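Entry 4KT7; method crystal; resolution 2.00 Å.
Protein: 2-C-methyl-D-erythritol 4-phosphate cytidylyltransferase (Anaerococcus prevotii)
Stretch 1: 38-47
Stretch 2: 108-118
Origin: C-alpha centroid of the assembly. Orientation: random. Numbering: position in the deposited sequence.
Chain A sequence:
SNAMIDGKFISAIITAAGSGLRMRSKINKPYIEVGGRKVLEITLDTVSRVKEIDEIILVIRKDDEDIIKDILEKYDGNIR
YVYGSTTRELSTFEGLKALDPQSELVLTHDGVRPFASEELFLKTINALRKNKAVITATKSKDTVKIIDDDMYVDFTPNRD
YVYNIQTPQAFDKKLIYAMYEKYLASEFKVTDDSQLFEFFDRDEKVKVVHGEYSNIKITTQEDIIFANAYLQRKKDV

Stretch 1, residues 38-47: KVLEITLDTV
Stretch 2 (108-118) THDGVRPFASE

Pro114 is the apolar centre of the contact, lying against one face of the helix that starts at Val39, with its ring in a C-gamma endo pucker and phi/psi of -76/-14°. Val39 (chi1 t) and Ile42 (chi1 m, chi2 t) both point CA-to-CB toward the loop and meet this proline: Val39 CG1 lies 3.7 Å from Pro114 CG, and Ile42 CB lies 3.9 Å from Pro114 CB. Val39 CG1 also packs over the preceding turn, 3.8 Å from Val112 CA, although the Val112 side chain (chi1 m) points away. The two segments run in register in the same sense: CA-CA distances are 5.3 Å for Leu40 CA to Gly111 CA, 4.2 Å for Thr43 CA to Pro114 CA and 6.1 Å for Thr46 CA to Glu118 CA. Leu40 (t, p) points sideways, but its end reaches in, placing CD1 3.8 Å from Gly111 CA. Gly111 (phi/psi -55/-29°) leaves room for that methyl, since an ideal CB on this residue would lie only 3.1 Å from Leu40 CD1.

Helix phi values run from -55° to -67° and psi values from -32° to -51°; Lys38 is the N-cap residue, and the bonds to Lys38 O from Glu41 N (3.0 Å) and Ile42 N (3.3 Å) are weak. In the other stretch, strand 108-110 gives way to a type I turn from Asp110 to Arg113, closed by Arg113 N to Asp110 O at 3.1 Å; a second type I turn runs from Arg113 to Ala116. The Arg113 side chain (m, t, t, chi4 -94°) is extended, its NE forming a salt bridge with Asp110 OD2 at 2.9 Å. His109 (chi1 t, chi2 75°) braces the same turn through a hydrogen bond from NE2 to Arg113 O at 2.9 Å, while its ring edge receives Thr43 CG2, 3.7 Å from His109 CD2.

Thr43 (chi1 m) joins the apolar and polar parts. Its OG1 lies 2.8 Å from Gly111 O and 3.1 Å from Val39 O, one turn earlier in its own helix; both carbonyls are within reach of its single proton, and the geometry does not choose between them. The same OG1 sits 3.2 Å from Pro114 CA.

At the polar edge, Thr46 (chi1 m) points toward the loop. Its CG2 packs 3.5 Å from Ala116 O and 3.8 Å from Glu118 N, where Ser117 (chi1 p) caps the next helix. Thr46 OG1 is 4.5 Å from Pro114 O, and a water bridges the gap: it accepts from Thr46 OG1 at 2.6 Å and donates to Pro114 O at 2.6 Å and Ala116 O at 2.5 Å.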

# COMPACT_ATOMS: atom_id res chain seq x y z
N LYS A 38 -18.02 -5.41 -16.73
CA LYS A 38 -18.19 -5.71 -15.31
C LYS A 38 -16.88 -6.31 -14.79
O LYS A 38 -16.28 -7.15 -15.46
CB LYS A 38 -19.35 -6.68 -15.10
CG LYS A 38 -20.71 -6.13 -15.50
CD LYS A 38 -21.80 -7.17 -15.32
CE LYS A 38 -22.61 -7.37 -16.60
NZ LYS A 38 -23.35 -6.15 -17.01
N VAL A 39 -16.42 -5.85 -13.63
CA VAL A 39 -15.13 -6.31 -13.10
C VAL A 39 -15.03 -7.82 -12.99
O VAL A 39 -13.99 -8.41 -13.30
CB VAL A 39 -14.80 -5.62 -11.77
CG1 VAL A 39 -13.60 -6.28 -11.10
CG2 VAL A 39 -14.55 -4.12 -12.00
N LEU A 40 -16.12 -8.46 -12.59
CA LEU A 40 -16.11 -9.91 -12.39
C LEU A 40 -15.91 -10.62 -13.72
O LEU A 40 -15.29 -11.68 -13.77
CB LEU A 40 -17.40 -10.38 -11.71
CG LEU A 40 -17.47 -11.88 -11.43
CD1 LEU A 40 -16.30 -12.33 -10.56
CD2 LEU A 40 -18.80 -12.24 -10.77
N GLU A 41 -16.42 -10.03 -14.80
CA GLU A 41 -16.30 -10.63 -16.12
C GLU A 41 -14.85 -10.64 -16.60
O GLU A 41 -14.40 -11.60 -17.21
CB GLU A 41 -17.16 -9.90 -17.15
CG GLU A 41 -18.63 -10.23 -17.11
CD GLU A 41 -19.38 -9.58 -18.25
OE1 GLU A 41 -19.65 -8.36 -18.17
OE2 GLU A 41 -19.68 -10.27 -19.24
N ILE A 42 -14.13 -9.56 -16.33
CA ILE A 42 -12.72 -9.48 -16.72
C ILE A 42 -11.94 -10.55 -15.97
O ILE A 42 -11.07 -11.24 -16.54
CB ILE A 42 -12.14 -8.08 -16.41
CG1 ILE A 42 -12.97 -6.99 -17.10
CG2 ILE A 42 -10.67 -7.99 -16.83
CD1 ILE A 42 -12.77 -5.62 -16.51
N THR A 43 -12.25 -10.71 -14.69
CA THR A 43 -11.59 -11.70 -13.85
C THR A 43 -11.87 -13.11 -14.34
O THR A 43 -10.96 -13.92 -14.54
CB THR A 43 -12.10 -11.60 -12.41
OG1 THR A 43 -11.94 -10.26 -11.94
CG2 THR A 43 -11.33 -12.57 -11.49
N LEU A 44 -13.15 -13.39 -14.54
CA LEU A 44 -13.60 -14.71 -14.96
C LEU A 44 -13.05 -15.06 -16.34
O LEU A 44 -12.70 -16.22 -16.61
CB LEU A 44 -15.12 -14.76 -14.93
CG LEU A 44 -15.79 -16.12 -14.83
CD1 LEU A 44 -15.12 -16.95 -13.74
CD2 LEU A 44 -17.26 -15.94 -14.53
N ASP A 45 -12.95 -14.06 -17.20
CA ASP A 45 -12.31 -14.23 -18.50
C ASP A 45 -10.90 -14.78 -18.32
O ASP A 45 -10.53 -15.76 -18.97
CB ASP A 45 -12.22 -12.90 -19.26
CG ASP A 45 -13.44 -12.64 -20.12
OD1 ASP A 45 -14.33 -13.52 -20.19
OD2 ASP A 45 -13.50 -11.56 -20.73
N THR A 46 -10.12 -14.15 -17.44
CA THR A 46 -8.76 -14.61 -17.22
C THR A 46 -8.70 -16.02 -16.62
O THR A 46 -7.96 -16.87 -17.13
CB THR A 46 -7.93 -13.63 -16.36
OG1 THR A 46 -7.78 -12.38 -17.07
CG2 THR A 46 -6.54 -14.21 -16.08
N VAL A 47 -9.47 -16.28 -15.56
CA VAL A 47 -9.41 -17.58 -14.89
C VAL A 47 -9.87 -18.72 -15.80
O VAL A 47 -9.31 -19.81 -15.76
CB VAL A 47 -10.24 -17.61 -13.59
CG1 VAL A 47 -10.12 -18.97 -12.93
CG2 VAL A 47 -9.76 -16.55 -12.62
N THR A 108 -7.77 -19.77 -4.50
CA THR A 108 -8.81 -18.80 -4.21
C THR A 108 -8.41 -17.48 -4.84
O THR A 108 -7.22 -17.21 -4.97
CB THR A 108 -8.99 -18.60 -2.69
OG1 THR A 108 -7.76 -18.09 -2.13
CG2 THR A 108 -9.29 -19.93 -2.04
N HIS A 109 -9.38 -16.66 -5.24
CA HIS A 109 -9.05 -15.35 -5.81
C HIS A 109 -10.24 -14.42 -5.67
O HIS A 109 -11.39 -14.86 -5.78
CB HIS A 109 -8.67 -15.49 -7.29
CG HIS A 109 -8.28 -14.19 -7.94
ND1 HIS A 109 -7.06 -13.58 -7.71
CD2 HIS A 109 -8.93 -13.41 -8.83
CE1 HIS A 109 -6.98 -12.48 -8.45
NE2 HIS A 109 -8.09 -12.35 -9.13
N ASP A 110 -9.95 -13.13 -5.44
CA ASP A 110 -11.00 -12.11 -5.29
C ASP A 110 -11.60 -11.79 -6.64
O ASP A 110 -10.89 -11.39 -7.57
CB ASP A 110 -10.44 -10.80 -4.71
CG ASP A 110 -9.85 -10.95 -3.31
OD1 ASP A 110 -10.27 -11.87 -2.58
OD2 ASP A 110 -8.97 -10.12 -2.95
N GLY A 111 -12.92 -11.90 -6.75
CA GLY A 111 -13.60 -11.48 -7.96
C GLY A 111 -13.31 -10.04 -8.36
O GLY A 111 -13.35 -9.71 -9.55
N VAL A 112 -13.02 -9.17 -7.39
CA VAL A 112 -12.75 -7.77 -7.72
C VAL A 112 -11.26 -7.44 -7.93
O VAL A 112 -10.87 -6.28 -7.78
CB VAL A 112 -13.36 -6.79 -6.69
CG1 VAL A 112 -14.89 -6.88 -6.70
CG2 VAL A 112 -12.81 -7.05 -5.29
N ARG A 113 -10.45 -8.45 -8.26
CA ARG A 113 -9.07 -8.23 -8.70
C ARG A 113 -8.95 -8.68 -10.15
O ARG A 113 -8.46 -9.77 -10.44
CB ARG A 113 -8.06 -8.98 -7.81
CG ARG A 113 -7.92 -8.45 -6.37
CD ARG A 113 -6.81 -9.15 -5.60
NE ARG A 113 -6.71 -8.71 -4.21
CZ ARG A 113 -5.89 -7.74 -3.78
NH1 ARG A 113 -5.10 -7.12 -4.64
NH2 ARG A 113 -5.87 -7.40 -2.49
N PRO A 114 -9.42 -7.84 -11.08
CA PRO A 114 -9.58 -8.24 -12.48
C PRO A 114 -8.28 -8.31 -13.27
O PRO A 114 -8.27 -8.86 -14.38
CB PRO A 114 -10.46 -7.12 -13.05
CG PRO A 114 -10.08 -5.92 -12.22
CD PRO A 114 -9.89 -6.47 -10.83
N PHE A 115 -7.19 -7.75 -12.72
CA PHE A 115 -5.99 -7.58 -13.53
C PHE A 115 -4.89 -8.62 -13.30
O PHE A 115 -3.87 -8.59 -13.98
CB PHE A 115 -5.43 -6.16 -13.37
CG PHE A 115 -6.43 -5.07 -13.70
CD1 PHE A 115 -7.21 -5.15 -14.84
CD2 PHE A 115 -6.59 -3.99 -12.85
CE1 PHE A 115 -8.14 -4.15 -15.14
CE2 PHE A 115 -7.52 -2.99 -13.14
CZ PHE A 115 -8.29 -3.07 -14.29
N ALA A 116 -5.09 -9.56 -12.37
CA ALA A 116 -4.12 -10.65 -12.19
C ALA A 116 -3.93 -11.37 -13.52
O ALA A 116 -4.90 -11.76 -14.16
CB ALA A 116 -4.58 -11.62 -11.09
N SER A 117 -2.69 -11.48 -13.98
CA SER A 117 -2.44 -12.07 -15.29
C SER A 117 -2.61 -13.57 -15.17
O SER A 117 -2.58 -14.11 -14.07
CB SER A 117 -1.01 -11.79 -15.75
OG SER A 117 -0.09 -12.42 -14.86
N GLU A 118 -2.79 -14.22 -16.31
CA GLU A 118 -2.83 -15.68 -16.36
C GLU A 118 -1.53 -16.29 -15.81
O GLU A 118 -1.55 -17.30 -15.11
CB GLU A 118 -3.06 -16.10 -17.81
CG GLU A 118 -3.30 -17.57 -18.03
CD GLU A 118 -3.46 -17.87 -19.51
OE1 GLU A 118 -4.10 -17.05 -20.21
OE2 GLU A 118 -2.95 -18.92 -19.96
O HOH W 1 -6.74 -10.61 -15.44